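Local coordinates for B-agarase (PDB 4BQ2), which hydrolyses the beta-linkages of agarose as a family 50 exo-beta-agarase, probably releasing short oligosaccharides from the chain ends, at residues I288-T296 and P317-A325; D301-R310 and H358-H366. One frame throughout, in Å; residues are numbered along the deposited sequence.

The four segments alternate along the chain: 288-296, 301-310, 317-325, then 358-366, so contacts 1 and 2 interlock rather than follow one another. Their centres are about 13 Å apart, on the same side of the chain's centre, with contact 2 farther out (about 25 Å against 17 Å). Strand 296-301 links the first segment of contact 1 to that of contact 2, and it belongs to the same four-stranded antiparallel sheet as strand 359-362. Direct bonds join the contacts: Arg362 to the carbonyl oxygen of Ser292, and Asn360 to the Ser295 hydroxyl. The loop after strand 280-287, probably a barrel strand, is thereby tied to the four-stranded sheet.

Contact 1: I288-T296 and P317-A325; sequences IIRLSNSST and PEDSKGLMA
Arg290 holds its CG wedged between the backbone N and the carbonyl carbon (chi1 58°), and the extended chain beyond it carries the guanidinium to Ser320. There Arg290 NH2 donates to Ser320 OG at 3.1 Å through a bent bond (N-H...O 141°), while Arg290 NH1 packs against Ser320 CB at 3.4 Å. The Ser320 hydroxyl spends its own proton on Asp319 OD1, 2.8 Å away from Ser320 OG, so it relays between arginine and aspartate; the opposite charges, not themselves in salt-bridge range, would probably polarise this relay. Asp319 OD1 also binds a glycerol, probably from the crystallisation liquor.

Ser292 supplies the second crossing bond. Ser292 OG donates to Lys321 O at 3.0 Å, arriving 55° above the carbonyl plane instead of on a lone pair. A water bridges the backbones nearby, donating to Ser292 O and, at 2.9 Å, to Asp319 O.

Both segments are loops. The first follows strand 280-287, consistent with a loop at the carboxyl end of a strand in the (beta/alpha)8 barrel expected for this family, and bends through a type I beta turn from Leu291 to Ser294; the second contains the short 3-10 segment 318-320. Leu291 O accepts from both Ser294 N and Ser294 OG, the latter at 2.7 Å, and the Ser294 hydroxyl also bonds to Ser377.

Leu323 fits against the turn: its CD2 lies 3.7 Å from the carbonyl oxygen Leu291 O and near Ser295 CB, and the apolar contact is Leu323 CD1 with Leu291 CB at 4.2 Å. Arg362 spans the two loops from strand 359-362, bonding Ser292 O, Lys321 O and Gly322 O.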
loop_
_atom_site.group_PDB
_atom_site.type_symbol
_atom_site.label_atom_id
_atom_site.label_comp_id
_atom_site.label_asym_id
_atom_site.label_seq_id
_atom_site.Cartn_x
_atom_site.Cartn_y
_atom_site.Cartn_z
ATOM N N ILE A 288 -3.549 7.725 -7.973
ATOM C CA ILE A 288 -4.263 6.804 -8.903
ATOM C C ILE A 288 -5.526 7.476 -9.436
ATOM O O ILE A 288 -6.670 7.008 -9.234
ATOM C CB ILE A 288 -4.590 5.406 -8.300
ATOM C CG1 ILE A 288 -3.350 4.795 -7.605
ATOM C CG2 ILE A 288 -5.121 4.484 -9.414
ATOM C CD1 ILE A 288 -2.388 4.065 -8.549
ATOM N N ILE A 289 -5.301 8.598 -10.092
ATOM C CA ILE A 289 -6.377 9.337 -10.725
ATOM C C ILE A 289 -6.299 8.979 -12.201
ATOM O O ILE A 289 -5.885 9.772 -13.079
ATOM C CB ILE A 289 -6.279 10.849 -10.416
ATOM C CG1 ILE A 289 -6.381 11.074 -8.893
ATOM C CG2 ILE A 289 -7.427 11.607 -11.108
ATOM C CD1 ILE A 289 -6.183 12.526 -8.516
ATOM N N ARG A 290 -6.694 7.730 -12.449
ATOM C CA ARG A 290 -6.630 7.085 -13.737
ATOM C C ARG A 290 -7.508 5.831 -13.622
ATOM O O ARG A 290 -7.926 5.436 -12.517
ATOM C CB ARG A 290 -5.181 6.656 -14.055
ATOM C CG ARG A 290 -4.570 5.699 -13.004
ATOM C CD ARG A 290 -3.150 5.374 -13.417
ATOM N NE ARG A 290 -2.526 4.324 -12.604
ATOM C CZ ARG A 290 -1.244 3.972 -12.688
ATOM N NH1 ARG A 290 -0.407 4.636 -13.513
ATOM N NH2 ARG A 290 -0.780 2.995 -11.908
ATOM N N LEU A 291 -7.708 5.157 -14.741
ATOM C CA LEU A 291 -8.541 3.946 -14.745
ATOM C C LEU A 291 -7.775 2.619 -14.796
ATOM O O LEU A 291 -8.401 1.563 -14.689
ATOM C CB LEU A 291 -9.572 4.034 -15.901
ATOM C CG LEU A 291 -10.504 5.262 -15.848
ATOM C CD1 LEU A 291 -11.525 5.217 -16.998
ATOM C CD2 LEU A 291 -11.245 5.379 -14.520
ATOM N N SER A 292 -6.446 2.685 -14.952
ATOM C CA SER A 292 -5.551 1.552 -15.202
ATOM C C SER A 292 -5.718 0.423 -14.188
ATOM O O SER A 292 -5.459 -0.740 -14.493
ATOM C CB SER A 292 -4.068 2.019 -15.099
ATOM O OG SER A 292 -3.799 3.069 -16.006
ATOM N N ASN A 293 -6.072 0.793 -12.968
ATOM C CA ASN A 293 -6.049 -0.162 -11.846
ATOM C C ASN A 293 -7.441 -0.577 -11.387
ATOM O O ASN A 293 -7.598 -1.163 -10.293
ATOM C CB ASN A 293 -5.234 0.394 -10.675
ATOM C CG ASN A 293 -3.783 0.586 -11.030
ATOM O OD1 ASN A 293 -3.004 -0.391 -11.152
ATOM N ND2 ASN A 293 -3.391 1.829 -11.186
ATOM N N SER A 294 -8.438 -0.269 -12.228
ATOM C CA SER A 294 -9.846 -0.439 -11.872
ATOM C C SER A 294 -10.455 -1.695 -12.473
ATOM O O SER A 294 -11.662 -1.912 -12.340
ATOM C CB SER A 294 -10.677 0.800 -12.262
ATOM O OG SER A 294 -10.850 0.907 -13.676
ATOM N N SER A 295 -9.651 -2.506 -13.162
ATOM C CA SER A 295 -10.176 -3.750 -13.732
ATOM C C SER A 295 -9.860 -4.941 -12.838
ATOM O O SER A 295 -8.894 -4.895 -12.066
ATOM C CB SER A 295 -9.642 -3.969 -15.157
ATOM O OG SER A 295 -8.298 -4.464 -15.138
ATOM N N THR A 296 -10.686 -5.995 -12.950
ATOM C CA THR A 296 -10.580 -7.228 -12.142
ATOM C C THR A 296 -10.620 -8.445 -13.069
ATOM O O THR A 296 -11.357 -8.411 -14.061
ATOM C CB THR A 296 -11.708 -7.300 -11.073
ATOM O OG1 THR A 296 -11.469 -8.393 -10.176
ATOM C CG2 THR A 296 -13.167 -7.340 -11.688
ATOM N N PRO A 317 5.140 0.181 -17.261
ATOM C CA PRO A 317 4.933 -1.196 -16.882
ATOM C C PRO A 317 3.460 -1.563 -17.054
ATOM O O PRO A 317 2.575 -0.686 -17.030
ATOM C CB PRO A 317 5.359 -1.259 -15.400
ATOM C CG PRO A 317 5.315 0.138 -14.909
ATOM C CD PRO A 317 5.358 1.061 -16.098
ATOM N N GLU A 318 3.221 -2.859 -17.227
ATOM C CA GLU A 318 1.908 -3.372 -17.629
ATOM C C GLU A 318 0.822 -2.932 -16.660
ATOM O O GLU A 318 -0.256 -2.531 -17.083
ATOM C CB GLU A 318 1.939 -4.907 -17.773
ATOM C CG GLU A 318 0.633 -5.507 -18.324
ATOM C CD GLU A 318 0.407 -5.265 -19.830
ATOM O OE1 GLU A 318 1.202 -4.504 -20.464
ATOM O OE2 GLU A 318 -0.586 -5.829 -20.390
ATOM N N ASP A 319 1.120 -2.976 -15.361
ATOM C CA ASP A 319 0.174 -2.540 -14.331
ATOM C C ASP A 319 -0.340 -1.085 -14.512
ATOM O O ASP A 319 -1.463 -0.749 -14.125
ATOM C CB ASP A 319 0.812 -2.724 -12.947
ATOM C CG ASP A 319 1.991 -1.798 -12.729
ATOM O OD1 ASP A 319 1.767 -0.656 -12.221
ATOM O OD2 ASP A 319 3.124 -2.214 -13.054
ATOM N N SER A 320 0.481 -0.240 -15.140
ATOM C CA SER A 320 0.211 1.200 -15.259
ATOM C C SER A 320 -0.177 1.589 -16.687
ATOM O O SER A 320 -0.367 2.770 -16.978
ATOM C CB SER A 320 1.432 2.027 -14.799
ATOM O OG SER A 320 1.661 1.862 -13.408
ATOM N N LYS A 321 -0.362 0.591 -17.555
ATOM C CA LYS A 321 -0.820 0.841 -18.923
ATOM C C LYS A 321 -2.272 1.282 -18.952
ATOM O O LYS A 321 -3.025 1.029 -18.019
ATOM C CB LYS A 321 -0.623 -0.395 -19.820
ATOM C CG LYS A 321 0.853 -0.744 -20.010
ATOM C CD LYS A 321 1.516 0.146 -21.046
ATOM C CE LYS A 321 1.171 -0.299 -22.474
ATOM N NZ LYS A 321 1.774 0.628 -23.475
ATOM N N GLY A 322 -2.663 1.959 -20.022
ATOM C CA GLY A 322 -4.090 2.251 -20.213
ATOM C C GLY A 322 -4.857 0.935 -20.256
ATOM O O GLY A 322 -4.253 -0.126 -20.509
ATOM N N LEU A 323 -6.166 0.993 -20.005
ATOM C CA LEU A 323 -7.054 -0.163 -20.260
ATOM C C LEU A 323 -6.990 -0.558 -21.755
ATOM O O LEU A 323 -7.105 0.299 -22.640
ATOM C CB LEU A 323 -8.498 0.116 -19.814
ATOM C CG LEU A 323 -8.761 0.299 -18.303
ATOM C CD1 LEU A 323 -10.251 0.472 -18.008
ATOM C CD2 LEU A 323 -8.204 -0.865 -17.487
ATOM N N MET A 324 -6.773 -1.844 -22.028
ATOM C CA MET A 324 -6.548 -2.295 -23.408
ATOM C C MET A 324 -7.868 -2.493 -24.161
ATOM O O MET A 324 -8.739 -3.240 -23.708
ATOM C CB MET A 324 -5.732 -3.592 -23.426
ATOM C CG MET A 324 -5.358 -4.045 -24.833
ATOM S SD MET A 324 -4.589 -5.678 -24.912
ATOM C CE MET A 324 -2.991 -5.380 -24.179
ATOM N N ALA A 325 -8.002 -1.840 -25.312
ATOM C CA ALA A 325 -9.211 -1.984 -26.127
ATOM C C ALA A 325 -9.239 -3.397 -26.698
ATOM O O ALA A 325 -8.404 -3.760 -27.516
ATOM C CB ALA A 325 -9.250 -0.943 -27.245
HETATM O O HOH W 1 -3.169 -3.043 -14.263
#

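Contact 2: D301-R310 and H358-H366; sequences DYDQATVAQR and HYNYRRSAH
Arg363 meets 301-310 along most of its length. From a CB directed toward that segment, Arg363 CG passes Val307 CG1 at 4.1 Å, and Arg363 CD lies 3.3 Å from Ala308 O. A bend at chi3 (-85°) then turns the flat end across Arg310: the Arg310 CG sits over the centre of one guanidinium face, 3.5 Å from Arg363 CZ, and Arg363 NH2 also lies against it. Arg363 NH1 donates to Ala308 O at 2.9 Å (N-H...O 150°), with that oxygen near the guanidinium edge. NE of Arg363 forms a salt bridge with Glu318, whose other oxygen takes Arg310 NH1, so one carboxylate probably offsets the two neighbouring positive charges; Arg310 NH2 bonds to Thr316 O.

Two residues earlier, Tyr361 also points toward 301-310. Tyr361 OH donates to the syn lone pair of Asp301 OD1 at 2.7 Å; that oxygen also receives Tyr302 N, from above the carboxylate plane. Beside it, the Tyr302 and Tyr361 rings are nearly parallel (26°) but slid apart, centroids 5.3 Å from each other, with Tyr302 CD2 touching Tyr361 CD1 at 3.4 Å. Val307 CG2 lies over one face of the Tyr361 ring, toward its rim, and Val307 CG1 reaches Tyr361 CE2 at 3.8 Å.

Strand 359-362, an outer strand of the four-stranded antiparallel sheet, pairs through Asn360 and Arg362 with strand 373-376, while Asp301 pairs with His335 of strand 335-336 and helix 328-332 packs against Tyr302.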
loop_
_atom_site.group_PDB
_atom_site.type_symbol
_atom_site.label_atom_id
_atom_site.label_comp_id
_atom_site.label_asym_id
_atom_site.label_seq_id
_atom_site.Cartn_x
_atom_site.Cartn_y
_atom_site.Cartn_z
ATOM N N ASP A 301 -9.773 -15.954 -21.028
ATOM C CA ASP A 301 -8.542 -15.693 -21.737
ATOM C C ASP A 301 -8.797 -15.671 -23.245
ATOM O O ASP A 301 -9.852 -16.112 -23.717
ATOM C CB ASP A 301 -7.445 -16.695 -21.333
ATOM C CG ASP A 301 -6.037 -16.105 -21.444
ATOM O OD1 ASP A 301 -5.871 -14.965 -21.960
ATOM O OD2 ASP A 301 -5.079 -16.790 -21.015
ATOM N N TYR A 302 -7.864 -15.089 -23.978
ATOM C CA TYR A 302 -7.990 -14.950 -25.418
ATOM C C TYR A 302 -6.879 -15.748 -26.086
ATOM O O TYR A 302 -5.847 -16.026 -25.460
ATOM C CB TYR A 302 -7.876 -13.478 -25.836
ATOM C CG TYR A 302 -8.913 -12.545 -25.209
ATOM C CD1 TYR A 302 -10.209 -12.983 -24.926
ATOM C CD2 TYR A 302 -8.594 -11.213 -24.910
ATOM C CE1 TYR A 302 -11.150 -12.130 -24.351
ATOM C CE2 TYR A 302 -9.532 -10.365 -24.332
ATOM C CZ TYR A 302 -10.810 -10.833 -24.065
ATOM O OH TYR A 302 -11.741 -9.992 -23.507
ATOM N N ASP A 303 -7.079 -16.154 -27.336
ATOM C CA ASP A 303 -6.006 -16.867 -28.024
ATOM C C ASP A 303 -4.934 -15.845 -28.433
ATOM O O ASP A 303 -5.222 -14.816 -29.052
ATOM C CB ASP A 303 -6.533 -17.758 -29.162
ATOM C CG ASP A 303 -7.105 -19.103 -28.647
ATOM O OD1 ASP A 303 -6.317 -20.009 -28.296
ATOM O OD2 ASP A 303 -8.343 -19.257 -28.580
ATOM N N GLN A 304 -3.705 -16.141 -28.024
ATOM C CA GLN A 304 -2.577 -15.202 -27.998
ATOM C C GLN A 304 -2.218 -14.557 -29.338
ATOM O O GLN A 304 -1.620 -13.474 -29.354
ATOM C CB GLN A 304 -1.352 -15.821 -27.309
ATOM C CG GLN A 304 -1.633 -16.240 -25.867
ATOM C CD GLN A 304 -2.004 -15.061 -24.963
ATOM O OE1 GLN A 304 -3.150 -14.930 -24.520
ATOM N NE2 GLN A 304 -1.037 -14.199 -24.691
ATOM N N ALA A 305 -2.608 -15.191 -30.443
ATOM C CA ALA A 305 -2.370 -14.631 -31.783
ATOM C C ALA A 305 -3.122 -13.307 -31.993
ATOM O O ALA A 305 -2.818 -12.528 -32.914
ATOM C CB ALA A 305 -2.767 -15.642 -32.859
ATOM N N THR A 306 -4.104 -13.058 -31.129
ATOM C CA THR A 306 -4.956 -11.889 -31.241
ATOM C C THR A 306 -4.586 -10.814 -30.239
ATOM O O THR A 306 -5.161 -9.736 -30.274
ATOM C CB THR A 306 -6.463 -12.229 -31.058
ATOM O OG1 THR A 306 -6.732 -12.573 -29.684
ATOM C CG2 THR A 306 -6.885 -13.363 -31.994
ATOM N N VAL A 307 -3.638 -11.106 -29.353
ATOM C CA VAL A 307 -3.186 -10.121 -28.379
ATOM C C VAL A 307 -1.874 -9.440 -28.806
ATOM O O VAL A 307 -0.850 -10.106 -29.001
ATOM C CB VAL A 307 -3.016 -10.767 -26.988
ATOM C CG1 VAL A 307 -2.659 -9.704 -25.943
ATOM C CG2 VAL A 307 -4.279 -11.529 -26.595
ATOM N N ALA A 308 -1.898 -8.116 -28.944
ATOM C CA ALA A 308 -0.667 -7.367 -29.220
ATOM C C ALA A 308 0.324 -7.570 -28.066
ATOM O O ALA A 308 -0.066 -7.572 -26.897
ATOM C CB ALA A 308 -0.962 -5.882 -29.440
ATOM N N GLN A 309 1.592 -7.776 -28.388
ATOM C CA GLN A 309 2.591 -7.932 -27.339
ATOM C C GLN A 309 3.242 -6.590 -27.024
ATOM O O GLN A 309 3.254 -5.694 -27.864
ATOM C CB GLN A 309 3.634 -8.994 -27.705
ATOM C CG GLN A 309 4.400 -9.558 -26.500
ATOM C CD GLN A 309 3.511 -9.850 -25.283
ATOM O OE1 GLN A 309 3.582 -9.145 -24.264
ATOM N NE2 GLN A 309 2.669 -10.888 -25.386
ATOM N N ARG A 310 3.748 -6.448 -25.801
ATOM C CA ARG A 310 4.464 -5.237 -25.394
ATOM C C ARG A 310 5.727 -5.015 -26.244
ATOM O O ARG A 310 6.367 -5.976 -26.690
ATOM C CB ARG A 310 4.863 -5.327 -23.918
ATOM C CG ARG A 310 3.702 -5.404 -22.931
ATOM C CD ARG A 310 4.202 -5.588 -21.501
ATOM N NE ARG A 310 5.219 -4.578 -21.162
ATOM C CZ ARG A 310 4.947 -3.340 -20.737
ATOM N NH1 ARG A 310 3.679 -2.950 -20.562
ATOM N NH2 ARG A 310 5.946 -2.494 -20.473
ATOM N N HIS A 358 -15.682 -1.815 -21.809
ATOM C CA HIS A 358 -15.047 -1.675 -20.509
ATOM C C HIS A 358 -14.245 -2.922 -20.134
ATOM O O HIS A 358 -13.709 -3.018 -19.033
ATOM C CB HIS A 358 -16.046 -1.188 -19.439
ATOM C CG HIS A 358 -16.726 0.100 -19.815
ATOM N ND1 HIS A 358 -16.111 1.330 -19.693
ATOM C CD2 HIS A 358 -17.939 0.343 -20.363
ATOM C CE1 HIS A 358 -16.924 2.274 -20.129
ATOM N NE2 HIS A 358 -18.042 1.702 -20.543
ATOM N N TYR A 359 -14.161 -3.866 -21.071
ATOM C CA TYR A 359 -13.221 -4.975 -20.975
ATOM C C TYR A 359 -11.775 -4.483 -21.081
ATOM O O TYR A 359 -11.493 -3.461 -21.714
ATOM C CB TYR A 359 -13.495 -6.024 -22.044
ATOM C CG TYR A 359 -14.646 -6.950 -21.698
ATOM C CD1 TYR A 359 -14.538 -7.863 -20.646
ATOM C CD2 TYR A 359 -15.840 -6.933 -22.442
ATOM C CE1 TYR A 359 -15.591 -8.714 -20.327
ATOM C CE2 TYR A 359 -16.888 -7.781 -22.123
ATOM C CZ TYR A 359 -16.751 -8.671 -21.072
ATOM O OH TYR A 359 -17.803 -9.513 -20.753
ATOM N N ASN A 360 -10.882 -5.224 -20.438
ATOM C CA ASN A 360 -9.455 -4.936 -20.399
ATOM C C ASN A 360 -8.745 -6.269 -20.632
ATOM O O ASN A 360 -9.359 -7.352 -20.489
ATOM C CB ASN A 360 -9.090 -4.348 -19.019
ATOM C CG ASN A 360 -7.599 -4.027 -18.873
ATOM O OD1 ASN A 360 -6.924 -3.660 -19.835
ATOM N ND2 ASN A 360 -7.086 -4.154 -17.654
ATOM N N TYR A 361 -7.476 -6.204 -21.017
ATOM C CA TYR A 361 -6.639 -7.399 -21.029
ATOM C C TYR A 361 -5.277 -7.074 -20.420
ATOM O O TYR A 361 -4.615 -6.124 -20.847
ATOM C CB TYR A 361 -6.465 -7.962 -22.441
ATOM C CG TYR A 361 -5.806 -9.323 -22.414
ATOM C CD1 TYR A 361 -6.575 -10.488 -22.282
ATOM C CD2 TYR A 361 -4.410 -9.454 -22.468
ATOM C CE1 TYR A 361 -5.970 -11.735 -22.231
ATOM C CE2 TYR A 361 -3.801 -10.711 -22.410
ATOM C CZ TYR A 361 -4.592 -11.844 -22.283
ATOM O OH TYR A 361 -4.000 -13.094 -22.216
ATOM N N ARG A 362 -4.849 -7.857 -19.436
ATOM C CA ARG A 362 -3.499 -7.686 -18.901
ATOM C C ARG A 362 -2.601 -8.843 -19.349
ATOM O O ARG A 362 -3.026 -9.987 -19.337
ATOM C CB ARG A 362 -3.547 -7.545 -17.377
ATOM C CG ARG A 362 -4.120 -6.211 -16.899
ATOM C CD ARG A 362 -3.459 -5.007 -17.584
ATOM N NE ARG A 362 -3.767 -3.738 -16.912
ATOM C CZ ARG A 362 -3.842 -2.555 -17.516
ATOM N NH1 ARG A 362 -3.661 -2.432 -18.838
ATOM N NH2 ARG A 362 -4.134 -1.476 -16.789
ATOM N N ARG A 363 -1.370 -8.544 -19.766
ATOM C CA ARG A 363 -0.478 -9.585 -20.309
ATOM C C ARG A 363 0.425 -10.153 -19.233
ATOM O O ARG A 363 1.122 -11.139 -19.454
ATOM C CB ARG A 363 0.304 -9.052 -21.509
ATOM C CG ARG A 363 -0.622 -8.576 -22.623
ATOM C CD ARG A 363 0.114 -7.648 -23.570
ATOM N NE ARG A 363 0.108 -6.263 -23.081
ATOM C CZ ARG A 363 0.361 -5.191 -23.834
ATOM N NH1 ARG A 363 0.645 -5.316 -25.140
ATOM N NH2 ARG A 363 0.325 -3.981 -23.283
ATOM N N SER A 364 0.375 -9.553 -18.051
ATOM C CA SER A 364 1.113 -10.069 -16.902
ATOM C C SER A 364 0.364 -9.709 -15.620
ATOM O O SER A 364 -0.613 -8.949 -15.653
ATOM C CB SER A 364 2.527 -9.498 -16.863
ATOM O OG SER A 364 2.461 -8.088 -16.752
ATOM N N ALA A 365 0.815 -10.269 -14.497
ATOM C CA ALA A 365 0.242 -9.976 -13.189
ATOM C C ALA A 365 1.366 -10.140 -12.190
ATOM O O ALA A 365 2.300 -10.898 -12.444
ATOM C CB ALA A 365 -0.887 -10.949 -12.862
ATOM N N HIS A 366 1.293 -9.446 -11.057
ATOM C CA HIS A 366 2.321 -9.636 -10.027
ATOM C C HIS A 366 2.028 -10.932 -9.289
ATOM O O HIS A 366 2.933 -11.736 -9.035
ATOM C CB HIS A 366 2.353 -8.463 -9.050
ATOM C CG HIS A 366 3.124 -8.733 -7.791
ATOM N ND1 HIS A 366 4.474 -8.446 -7.658
ATOM C CD2 HIS A 366 2.729 -9.236 -6.600
ATOM C CE1 HIS A 366 4.864 -8.753 -6.428
ATOM N NE2 HIS A 366 3.825 -9.232 -5.768
#